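Local atomic coordinates of hydrogenase maturation factor (Thermoanaerobacter tengcongensis, PDB entry 3VTI), a protein that is carbamoylated on sulfur by its partner HypF and probably dehydrates that group with ATP to a nitrile during [NiFe]-hydrogenase maturation. Residues E21-L25 / D60-R64; T31-F37 / I122-G128; P68-A74 / V102-D108; N135-A141 / E192-R198. All blocks are in the same frame, centred on the assembly; numbering follows the deposited sequence.

Interaction 1 (E21-L25 / D60-R64). With MG (magnesium ion), chain K.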
loop_
_atom_site.group_PDB
_atom_site.type_symbol
_atom_site.label_atom_id
_atom_site.label_comp_id
_atom_site.label_asym_id
_atom_site.label_seq_id
_atom_site.Cartn_x
_atom_site.Cartn_y
_atom_site.Cartn_z
ATOM N N GLU C 21 -16.336 -13.691 10.698
ATOM C CA GLU C 21 -16.898 -12.587 11.480
ATOM C C GLU C 21 -16.206 -11.264 11.163
ATOM O O GLU C 21 -15.108 -11.254 10.613
ATOM C CB GLU C 21 -16.765 -12.873 12.979
ATOM C CG GLU C 21 -17.370 -14.194 13.470
ATOM C CD GLU C 21 -18.881 -14.156 13.615
ATOM O OE1 GLU C 21 -19.497 -13.108 13.330
ATOM O OE2 GLU C 21 -19.467 -15.187 14.016
ATOM N N ASP C 22 -16.864 -10.158 11.515
ATOM C CA ASP C 22 -16.282 -8.814 11.454
ATOM C C ASP C 22 -15.106 -8.687 12.414
ATOM O O ASP C 22 -14.219 -7.864 12.217
ATOM C CB ASP C 22 -17.325 -7.757 11.840
ATOM C CG ASP C 22 -18.327 -7.482 10.738
ATOM O OD1 ASP C 22 -18.011 -6.654 9.846
ATOM O OD2 ASP C 22 -19.429 -8.081 10.774
ATOM N N ALA C 23 -15.120 -9.492 13.469
ATOM C CA ALA C 23 -14.046 -9.495 14.449
ATOM C C ALA C 23 -13.957 -10.860 15.128
ATOM O O ALA C 23 -14.971 -11.535 15.302
ATOM C CB ALA C 23 -14.273 -8.393 15.472
ATOM N N ALA C 24 -12.749 -11.272 15.493
ATOM C CA ALA C 24 -12.580 -12.472 16.314
ATOM C C ALA C 24 -12.999 -12.163 17.747
ATOM O O ALA C 24 -12.750 -11.067 18.241
ATOM C CB ALA C 24 -11.136 -12.937 16.284
ATOM N N LEU C 25 -13.633 -13.120 18.415
ATOM C CA LEU C 25 -13.950 -12.969 19.830
ATOM C C LEU C 25 -13.008 -13.808 20.677
ATOM O O LEU C 25 -13.072 -15.035 20.661
ATOM C CB LEU C 25 -15.415 -13.331 20.114
ATOM C CG LEU C 25 -15.855 -13.300 21.586
ATOM C CD1 LEU C 25 -15.852 -11.868 22.123
ATOM C CD2 LEU C 25 -17.222 -13.948 21.766
ATOM N N ASP C 60 -15.930 -2.184 12.918
ATOM C CA ASP C 60 -15.684 -3.621 12.881
ATOM C C ASP C 60 -15.530 -4.180 14.300
ATOM O O ASP C 60 -15.992 -5.279 14.583
ATOM C CB ASP C 60 -14.442 -3.946 12.038
ATOM C CG ASP C 60 -14.715 -3.947 10.530
ATOM O OD1 ASP C 60 -15.685 -4.587 10.068
ATOM O OD2 ASP C 60 -13.912 -3.334 9.783
ATOM N N ALA C 61 -14.903 -3.405 15.188
ATOM C CA ALA C 61 -14.652 -3.829 16.561
ATOM C C ALA C 61 -15.911 -3.814 17.444
ATOM O O ALA C 61 -15.894 -4.342 18.567
ATOM C CB ALA C 61 -13.552 -2.985 17.187
ATOM N N SER C 62 -16.992 -3.217 16.931
ATOM C CA SER C 62 -18.251 -3.114 17.662
ATOM C C SER C 62 -19.259 -4.136 17.159
ATOM O O SER C 62 -20.171 -4.525 17.896
ATOM C CB SER C 62 -18.847 -1.707 17.527
ATOM O OG SER C 62 -17.938 -0.679 17.898
ATOM N N MET C 63 -19.086 -4.575 15.912
ATOM C CA MET C 63 -20.059 -5.439 15.219
ATOM C C MET C 63 -20.350 -6.763 15.924
ATOM O O MET C 63 -21.224 -7.530 15.508
ATOM C CB MET C 63 -19.610 -5.720 13.789
ATOM C CG MET C 63 -19.531 -4.492 12.940
ATOM S SD MET C 63 -21.131 -3.714 12.755
ATOM C CE MET C 63 -20.642 -2.031 12.401
ATOM N N ARG C 64 -19.617 -7.019 16.993
ATOM C CA ARG C 64 -19.748 -8.247 17.731
ATOM C C ARG C 64 -20.545 -7.997 19.017
ATOM O O ARG C 64 -20.753 -8.906 19.812
ATOM C CB ARG C 64 -18.345 -8.797 18.008
ATOM C CG ARG C 64 -18.249 -10.288 18.041
ATOM C CD ARG C 64 -18.624 -10.966 16.711
ATOM N NE ARG C 64 -18.971 -12.358 16.991
ATOM C CZ ARG C 64 -18.098 -13.360 17.011
ATOM N NH1 ARG C 64 -16.820 -13.140 16.720
ATOM N NH2 ARG C 64 -18.504 -14.595 17.300
HETATM MG MG MG K . -17.044 -5.085 8.622
HETATM O O HOH W 1 -14.907 -15.261 16.617
HETATM O O HOH W 2 -15.795 -7.086 8.204
#
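A magnesium site of the PurM-like (AIR synthase related) fold is built from the loop entering strand 24-26 and the C-terminal end of helix 49-60 with the turn after it. Asp22 and Asp60 both have chi1 near -80° (m), and each sends one hard carboxylate oxygen, well suited to magnesium, to the metal: Mg lies 2.2 Å from Asp22 OD1 and 2.0 Å from Asp60 OD1. Asp22 OD1 and Asp60 OD1 are only 3.1 Å apart, tolerable because both bind the cation, which offsets their repulsion; Asp199 and a water add further ligands. Asp22 OD2 forms a salt bridge with Arg198. Met63 lays its CB against Asp22 CB at 3.6 Å, and the rest of its m,m,t side chain packs on Ile184. Arg64 (chi1 -147°, between wells, then p and t) is long enough to bring its guanidinium between Glu21 CG on one face and Leu25 CB on the opposite one. Glu21, m,m, gives it a charge-only salt bridge, OE2 to Arg64 NH2 at 3.5 Å, while its carboxylate hydrogen-bonds Ser137 and Ile138. Arg64 NH1 donates to Ala23 O at 2.8 Å and to water 1 at 2.9 Å, which accepts from Leu25 N at 3.1 Å.

Interaction 2 (T31-F37 / I122-G128)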
loop_
_atom_site.group_PDB
_atom_site.type_symbol
_atom_site.label_atom_id
_atom_site.label_comp_id
_atom_site.label_asym_id
_atom_site.label_seq_id
_atom_site.Cartn_x
_atom_site.Cartn_y
_atom_site.Cartn_z
ATOM N N THR C 31 -12.634 -8.530 21.686
ATOM C CA THR C 31 -12.777 -8.658 20.274
ATOM C C THR C 31 -11.540 -8.077 19.562
ATOM O O THR C 31 -10.864 -7.193 20.103
ATOM C CB THR C 31 -14.090 -7.986 19.850
ATOM O OG1 THR C 31 -14.489 -8.502 18.581
ATOM C CG2 THR C 31 -13.962 -6.461 19.786
ATOM N N LEU C 32 -11.231 -8.602 18.371
ATOM C CA LEU C 32 -10.040 -8.190 17.597
ATOM C C LEU C 32 -10.278 -8.183 16.089
ATOM O O LEU C 32 -10.703 -9.193 15.511
ATOM C CB LEU C 32 -8.840 -9.087 17.919
ATOM C CG LEU C 32 -7.532 -8.877 17.153
ATOM C CD1 LEU C 32 -6.879 -7.526 17.480
ATOM C CD2 LEU C 32 -6.590 -10.033 17.445
ATOM N N THR C 33 -9.986 -7.044 15.465
ATOM C CA THR C 33 -10.195 -6.861 14.039
ATOM C C THR C 33 -8.987 -6.194 13.392
ATOM O O THR C 33 -8.148 -5.597 14.083
ATOM C CB THR C 33 -11.460 -6.016 13.768
ATOM O OG1 THR C 33 -11.671 -5.886 12.354
ATOM C CG2 THR C 33 -11.335 -4.629 14.399
ATOM N N THR C 34 -8.887 -6.305 12.072
ATOM C CA THR C 34 -7.904 -5.544 11.324
ATOM C C THR C 34 -8.439 -5.191 9.947
ATOM O O THR C 34 -9.187 -5.958 9.368
ATOM C CB THR C 34 -6.542 -6.273 11.207
ATOM O OG1 THR C 34 -5.584 -5.385 10.612
ATOM C CG2 THR C 34 -6.657 -7.542 10.361
ATOM N N ASP C 35 -8.060 -4.024 9.441
ATOM C CA ASP C 35 -8.402 -3.629 8.081
ATOM C C ASP C 35 -7.356 -2.696 7.476
ATOM O O ASP C 35 -6.796 -1.845 8.157
ATOM C CB ASP C 35 -9.776 -2.963 8.039
ATOM C CG ASP C 35 -10.464 -3.135 6.698
ATOM O OD1 ASP C 35 -9.918 -3.852 5.843
ATOM O OD2 ASP C 35 -11.561 -2.570 6.497
ATOM N N SER C 36 -7.099 -2.877 6.186
ATOM C CA SER C 36 -6.248 -1.961 5.423
ATOM C C SER C 36 -7.125 -0.992 4.649
ATOM O O SER C 36 -8.283 -1.299 4.351
ATOM C CB SER C 36 -5.328 -2.718 4.465
ATOM O OG SER C 36 -4.342 -3.443 5.175
ATOM N N PHE C 37 -6.572 0.176 4.339
ATOM C CA PHE C 37 -7.321 1.243 3.689
ATOM C C PHE C 37 -6.525 1.832 2.531
ATOM O O PHE C 37 -5.454 2.416 2.723
ATOM C CB PHE C 37 -7.706 2.299 4.721
ATOM C CG PHE C 37 -8.634 1.774 5.779
ATOM C CD1 PHE C 37 -10.014 1.913 5.639
ATOM C CD2 PHE C 37 -8.132 1.097 6.890
ATOM C CE1 PHE C 37 -10.878 1.408 6.586
ATOM C CE2 PHE C 37 -8.992 0.587 7.844
ATOM C CZ PHE C 37 -10.372 0.744 7.694
ATOM N N ILE C 122 -2.895 2.839 4.882
ATOM C CA ILE C 122 -2.992 2.742 6.324
ATOM C C ILE C 122 -3.697 1.449 6.738
ATOM O O ILE C 122 -4.749 1.093 6.190
ATOM C CB ILE C 122 -3.717 3.971 6.928
ATOM C CG1 ILE C 122 -2.994 5.265 6.527
ATOM C CG2 ILE C 122 -3.789 3.868 8.447
ATOM C CD1 ILE C 122 -3.864 6.513 6.587
ATOM N N ASN C 123 -3.112 0.750 7.705
ATOM C CA ASN C 123 -3.786 -0.355 8.355
ATOM C C ASN C 123 -4.107 -0.021 9.800
ATOM O O ASN C 123 -3.278 0.547 10.511
ATOM C CB ASN C 123 -2.957 -1.638 8.286
ATOM C CG ASN C 123 -3.650 -2.808 8.969
ATOM O OD1 ASN C 123 -3.680 -2.895 10.198
ATOM N ND2 ASN C 123 -4.244 -3.693 8.176
ATOM N N THR C 124 -5.303 -0.381 10.240
ATOM C CA THR C 124 -5.648 -0.243 11.640
ATOM C C THR C 124 -6.157 -1.562 12.185
ATOM O O THR C 124 -6.887 -2.287 11.490
ATOM C CB THR C 124 -6.715 0.862 11.883
ATOM O OG1 THR C 124 -7.809 0.701 10.976
ATOM C CG2 THR C 124 -6.115 2.232 11.688
ATOM N N SER C 125 -5.757 -1.884 13.415
ATOM C CA SER C 125 -6.376 -2.987 14.155
ATOM C C SER C 125 -7.092 -2.442 15.376
ATOM O O SER C 125 -6.776 -1.347 15.853
ATOM C CB SER C 125 -5.347 -4.036 14.571
ATOM O OG SER C 125 -4.609 -4.483 13.445
ATOM N N GLY C 126 -8.048 -3.206 15.889
ATOM C CA GLY C 126 -8.868 -2.726 16.982
ATOM C C GLY C 126 -9.147 -3.778 18.023
ATOM O O GLY C 126 -9.276 -4.961 17.696
ATOM N N ILE C 127 -9.241 -3.331 19.275
ATOM C CA ILE C 127 -9.653 -4.167 20.393
ATOM C C ILE C 127 -10.892 -3.561 21.033
ATOM O O ILE C 127 -10.926 -2.372 21.344
ATOM C CB ILE C 127 -8.498 -4.352 21.418
ATOM C CG1 ILE C 127 -7.667 -5.564 21.033
ATOM C CG2 ILE C 127 -9.005 -4.547 22.847
ATOM C CD1 ILE C 127 -6.457 -5.753 21.891
ATOM N N GLY C 128 -11.916 -4.382 21.217
ATOM C CA GLY C 128 -13.116 -3.967 21.943
ATOM C C GLY C 128 -13.500 -4.959 23.025
ATOM O O GLY C 128 -13.038 -6.098 23.022
#
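Asn123 extends its side chain over the neighbouring strand, where ND2 donates to Ser36 OG at 3.0 Å and to Thr34 OG1 at 3.3 Å. Thr34 OG1 also shares a hydrogen bond with Ser125 OG at 3.1 Å, so small polar residues form a continuous network on this face of the PurM-like N-terminal domain's sheet. Ser125 OG hydrogen-bonds Ser125 OG of the second subunit, and Leu32, Thr34 and Ser36 pack on Thr72 and Ala74 of that subunit, so this face is a subunit interface. Leu32 and Ile127 extend it with an apolar contact, Leu32 CD1 to Ile127 CG1 at 4.1 Å.

The strands run antiparallel at 167°, 4.6 Å apart, and pair without a break from Thr31-Gly128 to Phe37-Ile122. Hydrogen-bonded pairs alternate with non-hydrogen-bonded ones: Thr33 N to Gly126 O is 3.1 Å and Gly126 N to Thr33 O 3.0 Å, whereas Ile122 N to Phe37 O, at 3.4 Å, is weak. Glycine suits positions 126 and 128, since a CB would press on Thr33 CG2 or clash with Thr31 CG2, respectively.

Thr31, Thr33, Asp35, Phe37, Ile122 and Thr124 line the other face, Asp35 forming a salt bridge with Lys110 of the second subunit. Phe37 and Thr33 pack on helix 49-60, Ile122 and Thr124 on helix 83-100. Across the sheet the strand order runs 24-26, 30-37, 120-130, 66-78.

Interaction 3 (P68-A74 / V102-D108); sequences PLFLTAA and VKIVAGD
A beta-alpha-beta crossover of the PurM-like N-terminal domain brings these two strands side by side: strand 66-78 leads through helix 83-100 to strand 103-112, and the two pair in parallel. Their axes approach to 4.5 Å and cross at -46°, a strong twist. The backbone is extended except at Leu69 (phi/psi -127/-46) and Val105 (-113/-21). The register runs Phe70-Lys103, Leu71-Ile104, then slips by one at Val105, a beta bulge, to Thr72-Ala106, Ala73-Gly107 and Ala74-Asp108. Leu69 and Phe70 form a classic bulge of their own against Ile127 of the next strand.

Five hydrogen bonds set the spacing: Lys103 N to Leu69 O 2.9 Å, Leu71 N to Lys103 O 2.9 Å, Val105 N to Leu71 O 2.9 Å, Ala73 N to Ala106 O 3.1 Å and Asp108 N to Ala73 O 3.1 Å. On one face Leu71 (chi1 -98°, chi2 76°) puts CD1 3.7 Å from Val102 CG1, and Ile104 (m,t) puts CG2 3.8 Å from Ala73 CB. Toward the other, Phe70 (chi1 m) sets CD1 3.6 Å from Val105 CG1, and Thr72 CG2 lies 3.8 Å from Ala106 CB. Gly107 avoids the clash a CB would have with Ala73 O.

Branched and small apolar residues pack tightly beside the twisted backbone, so main-chain hydrogen bonds and hydrophobic packing, rather than charge pairs between the strands, hold this contact together.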
loop_
_atom_site.group_PDB
_atom_site.type_symbol
_atom_site.label_atom_id
_atom_site.label_comp_id
_atom_site.label_asym_id
_atom_site.label_seq_id
_atom_site.Cartn_x
_atom_site.Cartn_y
_atom_site.Cartn_z
ATOM N N PRO C 68 -15.579 -0.577 21.453
ATOM C CA PRO C 68 -14.179 -0.540 21.045
ATOM C C PRO C 68 -13.398 0.398 21.953
ATOM O O PRO C 68 -13.934 1.425 22.363
ATOM C CB PRO C 68 -14.247 0.007 19.616
ATOM C CG PRO C 68 -15.466 0.838 19.590
ATOM C CD PRO C 68 -16.442 0.205 20.548
ATOM N N LEU C 69 -12.152 0.046 22.265
ATOM C CA LEU C 69 -11.338 0.823 23.204
ATOM C C LEU C 69 -9.970 1.219 22.653
ATOM O O LEU C 69 -9.546 2.368 22.800
ATOM C CB LEU C 69 -11.138 0.058 24.519
ATOM C CG LEU C 69 -12.296 -0.209 25.485
ATOM C CD1 LEU C 69 -11.879 -1.263 26.511
ATOM C CD2 LEU C 69 -12.770 1.071 26.192
ATOM N N PHE C 70 -9.278 0.264 22.038
ATOM C CA PHE C 70 -7.890 0.458 21.640
ATOM C C PHE C 70 -7.671 0.114 20.190
ATOM O O PHE C 70 -8.279 -0.828 19.662
ATOM C CB PHE C 70 -6.951 -0.357 22.526
ATOM C CG PHE C 70 -7.161 -0.121 23.998
ATOM C CD1 PHE C 70 -6.909 1.133 24.562
ATOM C CD2 PHE C 70 -7.631 -1.143 24.820
ATOM C CE1 PHE C 70 -7.111 1.357 25.932
ATOM C CE2 PHE C 70 -7.828 -0.930 26.187
ATOM C CZ PHE C 70 -7.571 0.320 26.743
ATOM N N LEU C 71 -6.804 0.900 19.552
ATOM C CA LEU C 71 -6.501 0.753 18.140
ATOM C C LEU C 71 -5.007 0.804 17.862
ATOM O O LEU C 71 -4.244 1.463 18.573
ATOM C CB LEU C 71 -7.204 1.842 17.327
ATOM C CG LEU C 71 -8.524 1.498 16.632
ATOM C CD1 LEU C 71 -9.671 1.439 17.626
ATOM C CD2 LEU C 71 -8.815 2.498 15.521
ATOM N N THR C 72 -4.592 0.099 16.820
ATOM C CA THR C 72 -3.241 0.240 16.330
ATOM C C THR C 72 -3.311 0.951 14.994
ATOM O O THR C 72 -4.317 0.848 14.297
ATOM C CB THR C 72 -2.573 -1.111 16.153
ATOM O OG1 THR C 72 -3.422 -1.945 15.370
ATOM C CG2 THR C 72 -2.327 -1.779 17.519
ATOM N N ALA C 73 -2.264 1.692 14.652
ATOM C CA ALA C 73 -2.226 2.408 13.381
ATOM C C ALA C 73 -0.901 2.182 12.666
ATOM O O ALA C 73 0.154 2.565 13.162
ATOM C CB ALA C 73 -2.491 3.896 13.582
ATOM N N ALA C 74 -0.973 1.539 11.505
ATOM C CA ALA C 74 0.202 1.305 10.695
ATOM C C ALA C 74 0.126 2.110 9.398
ATOM O O ALA C 74 -0.887 2.079 8.696
ATOM C CB ALA C 74 0.368 -0.168 10.414
ATOM N N VAL C 102 -12.056 6.319 21.727
ATOM C CA VAL C 102 -11.101 5.250 21.513
ATOM C C VAL C 102 -9.677 5.835 21.543
ATOM O O VAL C 102 -9.493 7.048 21.361
ATOM C CB VAL C 102 -11.422 4.554 20.161
ATOM C CG1 VAL C 102 -10.320 4.762 19.107
ATOM C CG2 VAL C 102 -11.717 3.089 20.371
ATOM N N LYS C 103 -8.679 4.990 21.798
ATOM C CA LYS C 103 -7.285 5.439 21.816
ATOM C C LYS C 103 -6.371 4.576 20.961
ATOM O O LYS C 103 -6.434 3.345 21.024
ATOM C CB LYS C 103 -6.746 5.477 23.240
ATOM C CG LYS C 103 -7.181 6.684 24.025
ATOM C CD LYS C 103 -6.802 6.541 25.494
ATOM C CE LYS C 103 -7.084 7.822 26.258
ATOM N NZ LYS C 103 -6.930 7.591 27.718
ATOM N N ILE C 104 -5.526 5.231 20.165
ATOM C CA ILE C 104 -4.493 4.535 19.399
ATOM C C ILE C 104 -3.276 4.367 20.292
ATOM O O ILE C 104 -2.672 5.348 20.728
ATOM C CB ILE C 104 -4.130 5.276 18.092
ATOM C CG1 ILE C 104 -5.383 5.442 17.225
ATOM C CG2 ILE C 104 -3.015 4.537 17.331
ATOM C CD1 ILE C 104 -5.283 6.523 16.211
ATOM N N VAL C 105 -2.927 3.112 20.556
ATOM C CA VAL C 105 -1.998 2.767 21.634
ATOM C C VAL C 105 -0.673 2.207 21.150
ATOM O O VAL C 105 0.327 2.220 21.878
ATOM C CB VAL C 105 -2.645 1.778 22.618
ATOM C CG1 VAL C 105 -3.782 2.465 23.375
ATOM C CG2 VAL C 105 -3.150 0.536 21.892
ATOM N N ALA C 106 -0.678 1.714 19.920
ATOM C CA ALA C 106 0.520 1.192 19.275
ATOM C C ALA C 106 0.473 1.523 17.791
ATOM O O ALA C 106 -0.574 1.883 17.251
ATOM C CB ALA C 106 0.621 -0.314 19.471
ATOM N N GLY C 107 1.611 1.398 17.130
ATOM C CA GLY C 107 1.646 1.624 15.702
ATOM C C GLY C 107 2.969 1.333 15.035
ATOM O O GLY C 107 3.863 0.701 15.619
ATOM N N ASP C 108 3.071 1.801 13.797
ATOM C CA ASP C 108 4.262 1.643 12.994
ATOM C C ASP C 108 4.199 2.632 11.849
ATOM O O ASP C 108 3.113 2.981 11.389
ATOM C CB ASP C 108 4.365 0.216 12.453
ATOM C CG ASP C 108 5.712 -0.069 11.811
ATOM O OD1 ASP C 108 6.762 0.261 12.424
ATOM O OD2 ASP C 108 5.721 -0.618 10.686
#

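Interaction 4 (N135-A141 / E192-R198); sequences NVSIKNA and EAIKVLR
Asn135 lies in the loop between strands 120-130 and 146-149, which packs along strand 194-198, outermost in the mixed sheet of the AIR-synthase-related C-terminal part; Asn135 CA is 5.7 Å from Glu192 CA. Water 3 joins Asn135 N (2.8 Å) to Ile194 O (2.7 Å). Val136 is extended (phi/psi -115/128, chi1 t), its CA 5.0 Å from Lys195 CA; its branched side chain puts CG2 4.0 Å from Ile194 CG2 and CG1 3.7 Å from Leu197 CB. Ser137 N donates to Lys195 O at 3.2 Å. Ser137 starts a type I turn closed by Asn140 N to Ser137 O at 3.1 Å; its small polar side chain suits an ST turn, OG accepting from Lys139 N at 3.0 Å, and OG also hydrogen-bonds Glu21 OE2. Ile138 (-62/-9, chi1 21°) sets CG2 over one face of the Arg198 guanidinium, and Ile138 CG1 is 3.4 Å from Arg198 NH2. Asn140 (chi1 m) ties the loop back on itself, ND2 to Asn135 OD1 at 2.9 Å, and its O accepts from Lys195 NZ at 2.7 Å. Small Ala141 puts CB 4.3 Å from Val196 CG2.

Lys195 (-103/-44, chi1 m) and Val196 (-135/140, chi1 t) make a classic beta bulge against Val256. Arg198 (t,t,m) ties this edge to Asp22 of the magnesium site and to Glu211. Strand 194-198 itself pairs with strand 254-257, while Ile138 and Ala141 touch helix 204-216.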
loop_
_atom_site.group_PDB
_atom_site.type_symbol
_atom_site.label_atom_id
_atom_site.label_comp_id
_atom_site.label_asym_id
_atom_site.label_seq_id
_atom_site.Cartn_x
_atom_site.Cartn_y
_atom_site.Cartn_z
ATOM N N ASN C 135 -24.421 -11.193 22.157
ATOM C CA ASN C 135 -24.227 -12.396 21.359
ATOM C C ASN C 135 -24.553 -12.092 19.908
ATOM O O ASN C 135 -25.608 -12.457 19.399
ATOM C CB ASN C 135 -25.078 -13.565 21.872
ATOM C CG ASN C 135 -24.658 -14.904 21.270
ATOM O OD1 ASN C 135 -24.153 -14.983 20.140
ATOM N ND2 ASN C 135 -24.856 -15.966 22.031
ATOM N N VAL C 136 -23.628 -11.412 19.250
ATOM C CA VAL C 136 -23.832 -10.962 17.888
ATOM C C VAL C 136 -22.845 -11.685 16.988
ATOM O O VAL C 136 -21.646 -11.685 17.255
ATOM C CB VAL C 136 -23.637 -9.433 17.774
ATOM C CG1 VAL C 136 -24.164 -8.938 16.464
ATOM C CG2 VAL C 136 -24.355 -8.716 18.919
ATOM N N SER C 137 -23.365 -12.294 15.924
ATOM C CA SER C 137 -22.583 -13.125 15.006
ATOM C C SER C 137 -23.357 -13.269 13.703
ATOM O O SER C 137 -24.590 -13.337 13.742
ATOM C CB SER C 137 -22.340 -14.505 15.647
ATOM O OG SER C 137 -22.261 -15.546 14.690
ATOM N N ILE C 138 -22.657 -13.334 12.561
ATOM C CA ILE C 138 -23.321 -13.574 11.250
ATOM C C ILE C 138 -24.034 -14.907 11.169
ATOM O O ILE C 138 -24.731 -15.157 10.193
ATOM C CB ILE C 138 -22.363 -13.530 9.996
ATOM C CG1 ILE C 138 -20.904 -13.755 10.384
ATOM C CG2 ILE C 138 -22.569 -12.273 9.155
ATOM C CD1 ILE C 138 -20.604 -15.181 10.715
ATOM N N LYS C 139 -23.834 -15.765 12.169
ATOM C CA LYS C 139 -24.497 -17.075 12.237
ATOM C C LYS C 139 -25.835 -17.073 12.987
ATOM O O LYS C 139 -26.502 -18.102 13.059
ATOM C CB LYS C 139 -23.560 -18.099 12.884
ATOM C CG LYS C 139 -22.579 -18.733 11.909
ATOM C CD LYS C 139 -21.376 -19.346 12.621
ATOM C CE LYS C 139 -20.352 -18.264 12.987
ATOM N NZ LYS C 139 -19.339 -18.780 13.956
ATOM N N ASN C 140 -26.223 -15.919 13.530
ATOM C CA ASN C 140 -27.310 -15.843 14.517
ATOM C C ASN C 140 -28.708 -15.540 13.979
ATOM O O ASN C 140 -29.657 -15.490 14.749
ATOM C CB ASN C 140 -26.965 -14.838 15.632
ATOM C CG ASN C 140 -25.986 -15.402 16.662
ATOM O OD1 ASN C 140 -25.575 -16.562 16.584
ATOM N ND2 ASN C 140 -25.615 -14.577 17.638
ATOM N N ALA C 141 -28.842 -15.334 12.675
ATOM C CA ALA C 141 -30.151 -15.060 12.105
ATOM C C ALA C 141 -31.025 -16.328 12.030
ATOM O O ALA C 141 -30.585 -17.370 11.533
ATOM C CB ALA C 141 -30.011 -14.400 10.745
ATOM N N GLU C 192 -29.568 -9.884 23.837
ATOM C CA GLU C 192 -29.581 -11.065 22.967
ATOM C C GLU C 192 -30.559 -10.953 21.793
ATOM O O GLU C 192 -30.454 -11.695 20.818
ATOM C CB GLU C 192 -29.855 -12.326 23.795
ATOM C CG GLU C 192 -29.775 -13.642 23.021
ATOM C CD GLU C 192 -29.479 -14.827 23.919
ATOM O OE1 GLU C 192 -30.394 -15.667 24.135
ATOM O OE2 GLU C 192 -28.326 -14.901 24.414
ATOM N N ALA C 193 -31.500 -10.018 21.887
ATOM C CA ALA C 193 -32.452 -9.769 20.803
ATOM C C ALA C 193 -31.757 -9.224 19.554
ATOM O O ALA C 193 -32.254 -9.384 18.439
ATOM C CB ALA C 193 -33.564 -8.823 21.268
ATOM N N ILE C 194 -30.615 -8.570 19.755
ATOM C CA ILE C 194 -29.739 -8.179 18.659
ATOM C C ILE C 194 -28.967 -9.430 18.243
ATOM O O ILE C 194 -28.179 -9.984 19.019
ATOM C CB ILE C 194 -28.750 -7.058 19.078
ATOM C CG1 ILE C 194 -29.496 -5.812 19.590
ATOM C CG2 ILE C 194 -27.745 -6.747 17.949
ATOM C CD1 ILE C 194 -30.297 -5.035 18.551
ATOM N N LYS C 195 -29.207 -9.876 17.018
ATOM C CA LYS C 195 -28.654 -11.139 16.552
ATOM C C LYS C 195 -27.455 -10.969 15.628
ATOM O O LYS C 195 -26.452 -11.660 15.792
ATOM C CB LYS C 195 -29.752 -11.986 15.919
ATOM C CG LYS C 195 -30.659 -12.621 16.959
ATOM C CD LYS C 195 -31.925 -13.086 16.318
ATOM C CE LYS C 195 -32.455 -14.364 16.938
ATOM N NZ LYS C 195 -31.623 -15.545 16.574
ATOM N N VAL C 196 -27.549 -10.036 14.681
ATOM C CA VAL C 196 -26.467 -9.780 13.717
ATOM C C VAL C 196 -26.215 -8.285 13.550
ATOM O O VAL C 196 -27.154 -7.485 13.523
ATOM C CB VAL C 196 -26.767 -10.380 12.328
ATOM C CG1 VAL C 196 -25.653 -10.023 11.314
ATOM C CG2 VAL C 196 -26.971 -11.881 12.425
ATOM N N LEU C 197 -24.941 -7.924 13.448
ATOM C CA LEU C 197 -24.532 -6.564 13.167
ATOM C C LEU C 197 -23.409 -6.612 12.146
ATOM O O LEU C 197 -22.410 -7.293 12.359
ATOM C CB LEU C 197 -24.050 -5.860 14.441
ATOM C CG LEU C 197 -25.068 -5.462 15.512
ATOM C CD1 LEU C 197 -24.351 -4.924 16.735
ATOM C CD2 LEU C 197 -26.062 -4.436 15.002
ATOM N N ARG C 198 -23.582 -5.907 11.034
ATOM C CA ARG C 198 -22.510 -5.775 10.043
ATOM C C ARG C 198 -22.630 -4.486 9.240
ATOM O O ARG C 198 -23.719 -4.107 8.809
ATOM C CB ARG C 198 -22.455 -6.985 9.102
ATOM C CG ARG C 198 -21.327 -6.922 8.089
ATOM C CD ARG C 198 -21.006 -8.292 7.513
ATOM N NE ARG C 198 -20.304 -9.128 8.486
ATOM C CZ ARG C 198 -19.878 -10.369 8.259
ATOM N NH1 ARG C 198 -20.065 -10.953 7.077
ATOM N NH2 ARG C 198 -19.256 -11.031 9.222
HETATM O O HOH W 3 -26.745 -9.819 21.345
HETATM O O HOH W 4 -28.804 -13.649 19.628
#

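Interactions 1, 2 and 3 belong to the N-terminal AIR-synthase-like part and all reach its five-stranded sheet; interaction 4 brings in strand 194-198 at the edge of the second, seven-stranded sheet. Along the chain, interactions 1 and 2 interleave, interaction 3 falls between the two segments of interaction 2, and interaction 4 comes last. Centre to centre, interactions 2 and 3 are 8 Å apart, joined through adjacent strands 120-130 and 66-78, and both touch the second subunit. Interaction 1, 10 Å from interaction 2 and 11 Å from interaction 4 between centres, bridges the sheet to the C-terminal part. The sheet that meets the second subunit thus also adjoins the metal site.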